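Local structure of Non-reducing end beta-L-arabinofuranosidase (5MQO) at residues T324-W327 against N328-T332; G352-E356 against P357-Q361; L544-G548 against Q549-M553; Y606-S610 against M611-N615; L623-A626 against D627-L630. The protein is a glycoside hydrolase of family GH127 from a gut Bacteroides that probably releases aceric acid from complex plant pectin. All coordinates share one frame; numbering follows the deposited sequence.

Contact 1. Residues T324-W327 against N328-T332; sequences TSIW and NDIVT
W327 and V331 meet one turn apart on helix 317-333, the valine methyl lying over a face of the indole. From W327 CB outward, the side chain first follows its own backbone: CB is 3.1 Å from N328 N. With CG anti to the backbone N (chi1 174°), the ring swings forward along the helix. CE3 on the benzo ring hangs close to N328 N and CA. Further out, NE1 and CE2 lie beneath V331 CG2, with NE1 to CG2 at 3.8 Å. This is a CH-pi contact: CG2 sits 4.0 Å from the centroid of the five-membered ring, 24° off its normal. CZ2, next to CE2 on the benzo ring, lies 4.1 Å from V331 CG2, with CG1 hardly farther. The indole N-H is bonded to N392 OD1 on helix 382-399. Replacing W327 with an alanine is likely to leave N392 OD1 without this donor and to take away the aromatic face under V331 CG2. On another side of the helix, I326 CG2 touches I330 CD1 at 4.0 Å. Four i+4 to i backbone bonds cross from N328-V331 to T324-W327, the straightest I330 N to I326 O, 3.0 Å at 178°, and T332 N to N328 O continues the series. N328 O also takes T332 OG1 (2.7 Å), the two donors arriving from opposite faces of the carbonyl plane. Helix 402-416 packs on W327 and V331 through L407, with Y404 edge-to-face to the indole, while I326 and I330 lean on Y304 of helix 297-314, helix-on-helix packing consistent with the (alpha/alpha)6 barrel of the GH127 catalytic domain.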
# COMPACT_ATOMS: atom_id res chain seq x y z
N THR A 324 17.02 6.61 -2.92
CA THR A 324 17.18 6.77 -1.45
C THR A 324 17.00 8.20 -0.92
O THR A 324 16.47 8.33 0.14
CB THR A 324 18.46 6.10 -0.87
OG1 THR A 324 19.62 6.60 -1.51
CG2 THR A 324 18.44 4.65 -1.11
N SER A 325 17.35 9.26 -1.62
CA SER A 325 16.97 10.59 -1.10
C SER A 325 15.49 10.93 -1.35
O SER A 325 14.90 11.69 -0.59
CB SER A 325 17.91 11.76 -1.50
OG SER A 325 18.25 11.66 -2.86
N ILE A 326 14.90 10.36 -2.40
CA ILE A 326 13.47 10.54 -2.67
C ILE A 326 12.66 9.80 -1.58
O ILE A 326 11.68 10.33 -1.06
CB ILE A 326 13.08 10.07 -4.10
CG1 ILE A 326 13.76 10.93 -5.13
CG2 ILE A 326 11.57 10.18 -4.35
CD1 ILE A 326 13.56 10.46 -6.56
N TRP A 327 13.07 8.57 -1.26
CA TRP A 327 12.37 7.79 -0.25
C TRP A 327 12.46 8.58 1.03
O TRP A 327 11.46 8.87 1.66
CB TRP A 327 12.96 6.38 -0.08
CG TRP A 327 12.35 5.61 1.03
CD1 TRP A 327 11.22 4.85 0.98
CD2 TRP A 327 12.83 5.53 2.38
NE1 TRP A 327 10.95 4.31 2.22
CE2 TRP A 327 11.93 4.71 3.10
CE3 TRP A 327 13.93 6.07 3.05
CZ2 TRP A 327 12.11 4.42 4.48
CZ3 TRP A 327 14.11 5.78 4.43
CH2 TRP A 327 13.20 4.97 5.12
N ASN A 328 13.67 8.98 1.36
CA ASN A 328 13.94 9.77 2.52
C ASN A 328 13.09 11.03 2.62
O ASN A 328 12.56 11.33 3.67
CB ASN A 328 15.43 10.16 2.52
CG ASN A 328 15.90 10.65 3.86
OD1 ASN A 328 15.85 11.86 4.16
ND2 ASN A 328 16.35 9.71 4.71
N ASP A 329 12.96 11.76 1.51
CA ASP A 329 12.15 13.00 1.42
C ASP A 329 10.67 12.74 1.75
O ASP A 329 10.08 13.40 2.61
CB ASP A 329 12.23 13.59 0.01
CG ASP A 329 11.52 14.93 -0.10
OD1 ASP A 329 11.47 15.65 0.93
OD2 ASP A 329 11.01 15.27 -1.19
N ILE A 330 10.10 11.76 1.08
CA ILE A 330 8.77 11.33 1.36
C ILE A 330 8.56 11.00 2.84
O ILE A 330 7.64 11.51 3.48
CB ILE A 330 8.43 10.07 0.51
CG1 ILE A 330 8.29 10.44 -0.99
CG2 ILE A 330 7.14 9.44 0.98
CD1 ILE A 330 8.51 9.28 -1.94
N VAL A 331 9.40 10.15 3.39
CA VAL A 331 9.08 9.49 4.64
C VAL A 331 9.39 10.38 5.83
O VAL A 331 8.69 10.33 6.84
CB VAL A 331 9.84 8.13 4.73
CG1 VAL A 331 10.06 7.66 6.16
CG2 VAL A 331 9.07 7.09 3.92
N THR A 332 10.43 11.18 5.73
CA THR A 332 10.75 12.05 6.85
C THR A 332 10.11 13.47 6.71
O THR A 332 10.15 14.29 7.66
CB THR A 332 12.28 12.11 7.01
OG1 THR A 332 12.85 12.82 5.92
CG2 THR A 332 12.87 10.68 7.08

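Contact 2. Residues G352-E356 against P357-Q361; sequences GTCYE and PDSIQ
S359 OG donates to E356 OE1 across a tight bend, 2.8 Å apart. The hydroxyl reaches the carboxylate on its anti side, 35° out of the carboxylate plane. Both side chains start alike, E356 CG and S359 OG each lying anti to its own carbonyl carbon. From there the glutamate chain runs on extended, and its end comes level with the serine hydroxyl, which also passes 3.8 Å from E356 CB. The backbone of the same two residues is tied as well: S359 N bonds to E356 O at 3.2 Å, though the N-H points only loosely at its acceptor (135°) and stands well above the carbonyl plane. One side-chain bond and one backbone bond thus join E356 to S359. A second backbone bond follows one residue later, from I360 N to P357 O at 3.0 Å. Just before the bend, C354 lies against it and supplies the apolar part of the contact. Its SG lies 3.8 Å from S359 CB, and its CB is 4.1 Å from I360 CG1; I360 CD1 extends past C354 O. S359 O is bonded outward to R284 NH2, which ties the bend to a neighbouring loop. Several residues here, P357 and I360 among them, touch a crystal neighbour, so the lattice may influence the exact conformation. Two overlapping beta turns, E356 to S359 and P357 to I360, with proline second in the first, make up the bend; they turn the exposed loop sharply between strands 347-349 and 361-364 in the catalytic domain.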
# COMPACT_ATOMS: atom_id res chain seq x y z
N GLY A 352 7.09 29.42 -3.01
CA GLY A 352 7.68 30.53 -2.26
C GLY A 352 9.19 30.65 -2.33
O GLY A 352 9.75 31.38 -1.54
N THR A 353 9.83 29.95 -3.27
CA THR A 353 11.30 29.96 -3.42
C THR A 353 11.81 30.62 -4.72
O THR A 353 12.99 30.99 -4.78
CB THR A 353 11.86 28.52 -3.42
OG1 THR A 353 11.27 27.79 -4.49
CG2 THR A 353 11.58 27.80 -2.12
N CYS A 354 10.96 30.78 -5.73
CA CYS A 354 11.41 31.13 -7.07
C CYS A 354 10.98 32.54 -7.52
O CYS A 354 9.87 33.02 -7.25
CB CYS A 354 10.88 30.09 -8.05
SG CYS A 354 11.51 30.25 -9.72
N TYR A 355 11.90 33.18 -8.25
CA TYR A 355 11.75 34.56 -8.70
C TYR A 355 11.28 34.70 -10.16
O TYR A 355 10.74 35.75 -10.49
CB TYR A 355 13.08 35.33 -8.50
CG TYR A 355 13.43 35.60 -7.04
CD1 TYR A 355 14.15 34.67 -6.28
CD2 TYR A 355 13.04 36.81 -6.42
CE1 TYR A 355 14.47 34.93 -4.96
CE2 TYR A 355 13.36 37.08 -5.09
CZ TYR A 355 14.08 36.14 -4.37
OH TYR A 355 14.39 36.40 -3.06
N GLU A 356 11.48 33.71 -11.04
CA GLU A 356 10.80 33.69 -12.36
C GLU A 356 9.41 33.06 -12.17
O GLU A 356 9.31 31.86 -11.86
CB GLU A 356 11.58 32.90 -13.42
CG GLU A 356 13.07 33.25 -13.57
CD GLU A 356 13.87 32.13 -14.29
OE1 GLU A 356 13.67 30.91 -14.02
OE2 GLU A 356 14.74 32.47 -15.12
N PRO A 357 8.33 33.85 -12.31
CA PRO A 357 7.02 33.21 -12.15
C PRO A 357 6.65 32.21 -13.26
O PRO A 357 5.85 31.32 -13.01
CB PRO A 357 6.03 34.39 -12.10
CG PRO A 357 6.77 35.55 -12.66
CD PRO A 357 8.22 35.32 -12.36
N ASP A 358 7.25 32.34 -14.46
CA ASP A 358 7.05 31.36 -15.56
C ASP A 358 7.63 29.98 -15.26
O ASP A 358 7.20 29.00 -15.86
CB ASP A 358 7.65 31.88 -16.87
CG ASP A 358 6.96 33.14 -17.36
OD1 ASP A 358 6.20 33.77 -16.58
OD2 ASP A 358 7.18 33.52 -18.52
N SER A 359 8.59 29.93 -14.33
CA SER A 359 9.09 28.67 -13.76
C SER A 359 8.14 28.01 -12.74
O SER A 359 8.26 26.81 -12.50
CB SER A 359 10.45 28.87 -13.09
OG SER A 359 11.46 29.12 -14.05
N ILE A 360 7.24 28.79 -12.14
CA ILE A 360 6.29 28.29 -11.13
C ILE A 360 5.08 27.64 -11.81
O ILE A 360 4.31 28.30 -12.50
CB ILE A 360 5.84 29.40 -10.17
CG1 ILE A 360 7.06 30.00 -9.47
CG2 ILE A 360 4.85 28.85 -9.14
CD1 ILE A 360 6.77 31.28 -8.74
N GLN A 361 4.92 26.34 -11.61
CA GLN A 361 3.89 25.58 -12.31
C GLN A 361 2.77 25.18 -11.37
O GLN A 361 2.97 25.11 -10.18
CB GLN A 361 4.49 24.31 -12.86
CG GLN A 361 5.55 24.49 -13.94
CD GLN A 361 6.26 23.20 -14.28
OE1 GLN A 361 6.11 22.17 -13.60
NE2 GLN A 361 7.05 23.24 -15.32

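Contact 3. Residues L544-G548 against Q549-M553; sequences LTVNG and QPVSM
V546 and Q549 are joined by two backbone hydrogen bonds. V546 N to Q549 O is the shorter and straighter, 2.8 Å at 167°; Q549 N returns to V546 O at 3.1 Å, approaching from well above the carbonyl plane. Q549 O also receives a CA-H...O contact from T545 CA, 3.3 Å away. Between the paired residues, N547 and G548 form a type I' turn, both with positive phi. Any side chain at G548 would collide with N547 O and come close to Q549 OE1, which is why a glycine suits this corner. The N547 amide is held from outside: ND2 bonds D571 OD1, and OD1 bonds V572 N weakly. Such an Asn-Gly type I' turn is a classic two-residue beta-hairpin connection, and here it links strands 542-546 and 549-550, the latter an outermost strand of the antiparallel sheet in the middle domain. T545 and P550 form the next, non-hydrogen-bonded pair, in which the proline's missing N-H costs no bond to T545. Q549 bends its side chain at chi2 (-50°), folding the amide back over the turn until OE1 is 3.2 Å from G548 C. Farther along, V551 turns a methyl inward: its CG2 presses on V546 CG2 at 3.4 Å, a tight apolar approach. V551 CB faces L544 CB at 4.4 Å, and M553 CG comes to 4.3 Å from L544 N at the open end. L544 and V546 also pack against V563 of strand 559-565, while L544 reaches V573 and L575 of strand 572-577.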
# COMPACT_ATOMS: atom_id res chain seq x y z
N LEU A 544 11.73 -13.79 21.56
CA LEU A 544 11.56 -15.06 20.85
C LEU A 544 11.66 -16.31 21.75
O LEU A 544 12.34 -16.31 22.78
CB LEU A 544 12.62 -15.17 19.77
CG LEU A 544 12.44 -14.25 18.56
CD1 LEU A 544 13.73 -14.24 17.76
CD2 LEU A 544 11.28 -14.69 17.68
N THR A 545 10.96 -17.37 21.34
CA THR A 545 11.16 -18.70 21.91
C THR A 545 11.20 -19.72 20.76
O THR A 545 10.65 -19.47 19.69
CB THR A 545 10.07 -19.07 22.94
OG1 THR A 545 8.81 -19.25 22.27
CG2 THR A 545 9.95 -17.99 24.02
N VAL A 546 11.91 -20.83 20.97
CA VAL A 546 11.88 -21.97 20.04
C VAL A 546 11.54 -23.27 20.77
O VAL A 546 12.33 -23.77 21.59
CB VAL A 546 13.17 -22.16 19.22
CG1 VAL A 546 12.90 -23.11 18.06
CG2 VAL A 546 13.68 -20.83 18.71
N ASN A 547 10.37 -23.82 20.44
CA ASN A 547 9.73 -24.88 21.18
C ASN A 547 9.61 -24.57 22.69
O ASN A 547 9.78 -25.45 23.52
CB ASN A 547 10.44 -26.21 20.93
CG ASN A 547 10.32 -26.69 19.48
OD1 ASN A 547 9.21 -26.84 18.96
ND2 ASN A 547 11.46 -26.97 18.84
N GLY A 548 9.32 -23.31 23.02
CA GLY A 548 9.27 -22.82 24.41
C GLY A 548 10.57 -22.32 25.05
O GLY A 548 10.54 -21.80 26.16
N GLN A 549 11.70 -22.45 24.35
CA GLN A 549 13.03 -22.16 24.91
C GLN A 549 13.56 -20.82 24.40
O GLN A 549 13.58 -20.60 23.18
CB GLN A 549 13.98 -23.30 24.55
CG GLN A 549 13.38 -24.69 24.83
CD GLN A 549 12.78 -24.84 26.26
OE1 GLN A 549 11.56 -25.06 26.45
NE2 GLN A 549 13.65 -24.70 27.26
N PRO A 550 13.97 -19.89 25.31
CA PRO A 550 14.31 -18.54 24.82
C PRO A 550 15.60 -18.46 24.00
O PRO A 550 16.59 -19.08 24.36
CB PRO A 550 14.46 -17.72 26.12
CG PRO A 550 13.76 -18.50 27.18
CD PRO A 550 13.98 -19.94 26.79
N VAL A 551 15.55 -17.70 22.91
CA VAL A 551 16.72 -17.35 22.10
C VAL A 551 17.19 -15.99 22.58
O VAL A 551 16.38 -15.21 23.06
CB VAL A 551 16.35 -17.25 20.61
CG1 VAL A 551 17.59 -17.03 19.73
CG2 VAL A 551 15.59 -18.49 20.18
N SER A 552 18.48 -15.71 22.44
CA SER A 552 18.97 -14.34 22.64
C SER A 552 18.50 -13.43 21.48
O SER A 552 18.77 -13.70 20.29
CB SER A 552 20.50 -14.31 22.80
OG SER A 552 21.11 -15.27 21.97
N MET A 553 17.76 -12.40 21.86
CA MET A 553 17.25 -11.39 20.93
C MET A 553 18.36 -10.37 20.65
O MET A 553 18.67 -9.50 21.49
CB MET A 553 16.00 -10.70 21.50
CG MET A 553 14.74 -10.88 20.65
SD MET A 553 14.67 -9.75 19.23
CE MET A 553 14.54 -8.13 20.01

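Contact 4. Residues Y606-S610 against M611-N615; sequences YCLES and MDIAN
E609 and S610 each accept a backbone bond from three residues on: D612 N to E609 O at 3.1 Å and 159°, and a weak one, I613 N to S610 O, at 3.3 Å. These overlapping beta turns bend the chain at the end of strand 604-609 in the mixed sheet of the C-terminal domain. L608 and I613 meet at about a right angle, L608 CD1 against I613 CG1 at 4.0 Å; I613 CD1 rests 3.9 Å from S610 CA, and I619 packs on both side chains. With a glycine in place of I613, a gap would probably open beside L608 CD1 and over the S610 backbone. On another flank, E609 and M611 run side by side, pointing the same way. The carboxylates of E609 and D612 share R685: E609 OE1 pairs with NH1 and D612 OD1 with NH2, which would offset the closeness of two acids. E609 OE2 takes a further bond from G683 N, and S610 OG is bonded to E689 N. M611 is bent at both chi2 (-82°) and chi3 (-66°), which brings its SD back to 3.5 Å from E609 CB.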
# COMPACT_ATOMS: atom_id res chain seq x y z
N TYR A 606 -4.91 5.15 15.02
CA TYR A 606 -6.27 5.31 15.50
C TYR A 606 -6.78 6.72 15.21
O TYR A 606 -6.01 7.66 14.99
CB TYR A 606 -6.37 4.97 17.00
CG TYR A 606 -6.57 3.50 17.25
CD1 TYR A 606 -5.50 2.60 17.14
CD2 TYR A 606 -7.81 3.00 17.57
CE1 TYR A 606 -5.68 1.24 17.33
CE2 TYR A 606 -8.00 1.66 17.79
CZ TYR A 606 -6.93 0.77 17.68
OH TYR A 606 -7.11 -0.57 17.88
N CYS A 607 -8.11 6.83 15.23
CA CYS A 607 -8.82 8.10 15.07
C CYS A 607 -9.99 8.17 16.00
O CYS A 607 -10.33 7.18 16.64
CB CYS A 607 -9.34 8.23 13.64
SG CYS A 607 -10.64 7.06 13.22
N LEU A 608 -10.62 9.34 16.03
CA LEU A 608 -11.85 9.62 16.79
C LEU A 608 -12.97 10.08 15.85
O LEU A 608 -12.74 11.01 15.07
CB LEU A 608 -11.59 10.71 17.83
CG LEU A 608 -12.77 11.26 18.66
CD1 LEU A 608 -13.48 10.17 19.43
CD2 LEU A 608 -12.30 12.34 19.63
N GLU A 609 -14.14 9.42 15.91
CA GLU A 609 -15.39 9.87 15.21
C GLU A 609 -16.39 10.46 16.19
O GLU A 609 -16.37 10.10 17.35
CB GLU A 609 -16.08 8.73 14.47
CG GLU A 609 -15.21 8.02 13.49
CD GLU A 609 -15.99 7.32 12.41
OE1 GLU A 609 -16.04 6.08 12.42
OE2 GLU A 609 -16.53 8.00 11.52
N SER A 610 -17.28 11.32 15.71
CA SER A 610 -18.17 12.10 16.59
C SER A 610 -19.16 11.23 17.32
O SER A 610 -19.47 11.53 18.46
CB SER A 610 -18.93 13.20 15.83
OG SER A 610 -19.36 12.76 14.54
N MET A 611 -19.60 10.14 16.70
CA MET A 611 -20.50 9.18 17.37
C MET A 611 -19.88 8.35 18.53
O MET A 611 -20.63 7.67 19.21
CB MET A 611 -21.21 8.26 16.34
CG MET A 611 -20.36 7.24 15.57
SD MET A 611 -19.47 7.89 14.13
CE MET A 611 -20.77 8.37 12.97
N ASP A 612 -18.56 8.39 18.74
CA ASP A 612 -17.90 7.72 19.89
C ASP A 612 -17.55 8.70 21.01
O ASP A 612 -16.71 8.40 21.84
CB ASP A 612 -16.57 7.05 19.48
CG ASP A 612 -16.72 5.88 18.50
OD1 ASP A 612 -17.65 5.07 18.68
OD2 ASP A 612 -15.85 5.78 17.58
N ILE A 613 -18.16 9.88 21.04
CA ILE A 613 -17.93 10.84 22.13
C ILE A 613 -19.19 10.79 22.98
O ILE A 613 -20.28 11.02 22.46
CB ILE A 613 -17.75 12.29 21.59
CG1 ILE A 613 -16.59 12.34 20.57
CG2 ILE A 613 -17.55 13.29 22.75
CD1 ILE A 613 -16.49 13.62 19.78
N ALA A 614 -19.05 10.51 24.26
CA ALA A 614 -20.23 10.48 25.13
C ALA A 614 -20.91 11.87 25.16
O ALA A 614 -20.22 12.89 25.12
CB ALA A 614 -19.87 10.01 26.54
N ASN A 615 -22.24 11.87 25.21
CA ASN A 615 -23.08 13.10 25.39
C ASN A 615 -23.04 14.05 24.19
O ASN A 615 -23.20 15.26 24.37
CB ASN A 615 -22.74 13.90 26.67
CG ASN A 615 -22.61 13.02 27.91
OD1 ASN A 615 -23.26 11.97 28.03
ND2 ASN A 615 -21.75 13.46 28.84

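Contact 5. Residues L623-A626 against D627-L630; sequences LIPA and DIKL
P625 and I628 share the one hydrogen bond of the contact: I628 N donates to P625 O at 3.0 Å, with an N-H...O angle of 151°. The donor stands well above the carbonyl plane, and the same turn brings I628 CB to 3.2 Å from P625 O. Apolar contact follows the same pair. I628 CB lies 3.9 Å from P625 CG, so the pyrrolidine ring flanks the base of the isoleucine. A second apolar touch joins I624 and I628, whose CG2 methyls meet at 3.8 Å. The I628 torsion explains it: its CG1 lies anti to the backbone N (chi1 -168°), which leaves CG2 between the backbone N and the carbonyl carbon and directed back at P625 O and I624. The bend is a type I beta turn, P625 to I628 with A626 and D627 at its corners, by which the chain leaves strand 622-625 on its way to strand 631-637 in the C-terminal domain. D627 adds a loose van der Waals contact, its OD1 3.9 Å from P625 CB. Backbone bonds to the outside hold the strand end: I624 pairs with P695 and A697, and A626 with A697, all toward strand 690-697. On its buried side I624 packs against M694 of that strand and V597 of strand 596-601, and A626 touches L696.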
# COMPACT_ATOMS: atom_id res chain seq x y z
N LEU A 623 -9.52 17.05 24.30
CA LEU A 623 -8.06 17.06 24.50
C LEU A 623 -7.57 15.76 25.08
O LEU A 623 -8.15 15.23 26.02
CB LEU A 623 -7.61 18.11 25.50
CG LEU A 623 -8.38 19.40 25.63
CD1 LEU A 623 -7.78 20.17 26.81
CD2 LEU A 623 -8.33 20.17 24.32
N ILE A 624 -6.44 15.31 24.58
CA ILE A 624 -5.84 14.09 25.06
C ILE A 624 -4.72 14.47 26.04
O ILE A 624 -3.71 15.01 25.62
CB ILE A 624 -5.27 13.29 23.88
CG1 ILE A 624 -6.38 12.93 22.88
CG2 ILE A 624 -4.54 12.06 24.37
CD1 ILE A 624 -7.58 12.20 23.48
N PRO A 625 -4.88 14.19 27.36
CA PRO A 625 -3.73 14.39 28.22
C PRO A 625 -2.65 13.39 27.89
O PRO A 625 -2.97 12.25 27.51
CB PRO A 625 -4.28 14.14 29.63
CG PRO A 625 -5.49 13.35 29.44
CD PRO A 625 -6.05 13.68 28.10
N ALA A 626 -1.39 13.80 28.03
CA ALA A 626 -0.21 12.95 27.62
C ALA A 626 -0.09 11.61 28.33
O ALA A 626 0.39 10.65 27.75
CB ALA A 626 1.08 13.73 27.77
N ASP A 627 -0.52 11.59 29.59
CA ASP A 627 -0.58 10.40 30.44
C ASP A 627 -1.97 9.78 30.50
O ASP A 627 -2.29 9.11 31.48
CB ASP A 627 -0.11 10.76 31.87
CG ASP A 627 -1.16 11.58 32.68
OD1 ASP A 627 -2.20 12.06 32.15
OD2 ASP A 627 -0.92 11.76 33.89
N ILE A 628 -2.81 10.01 29.49
CA ILE A 628 -4.11 9.34 29.43
C ILE A 628 -3.89 7.83 29.48
O ILE A 628 -2.88 7.33 28.99
CB ILE A 628 -4.91 9.74 28.16
CG1 ILE A 628 -6.37 9.26 28.28
CG2 ILE A 628 -4.24 9.22 26.89
CD1 ILE A 628 -7.20 9.44 27.03
N LYS A 629 -4.82 7.12 30.11
CA LYS A 629 -4.82 5.66 30.08
C LYS A 629 -5.94 5.18 29.18
O LYS A 629 -7.12 5.35 29.49
CB LYS A 629 -4.85 5.05 31.49
CG LYS A 629 -3.43 4.79 32.01
CD LYS A 629 -3.32 4.75 33.54
CE LYS A 629 -2.05 5.44 34.06
NZ LYS A 629 -1.91 5.27 35.54
N LEU A 630 -5.53 4.60 28.04
CA LEU A 630 -6.42 4.10 26.99
C LEU A 630 -6.46 2.60 27.04
O LEU A 630 -5.39 1.94 27.03
CB LEU A 630 -5.93 4.56 25.61
CG LEU A 630 -6.23 6.03 25.29
CD1 LEU A 630 -5.40 6.51 24.10
CD2 LEU A 630 -7.72 6.26 25.04

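From the N terminus the five contacts come strictly in series; none encloses or crosses another, and each closes a stretch of only a few residues. Contact 1 lies within a helix of the catalytic domain, and contact 2 bends an exposed loop of the same domain, its centre about 24 Å away. Contact 3 turns the edge hairpin of the middle domain; its centre is about 59 Å from that of contact 2, on the opposite side of the chain's centre. Contacts 4 and 5 both turn the chain at the ends of successive strands, 604-609 and 622-625, of one C-terminal sheet, their nearest atoms about 6 Å apart without touching.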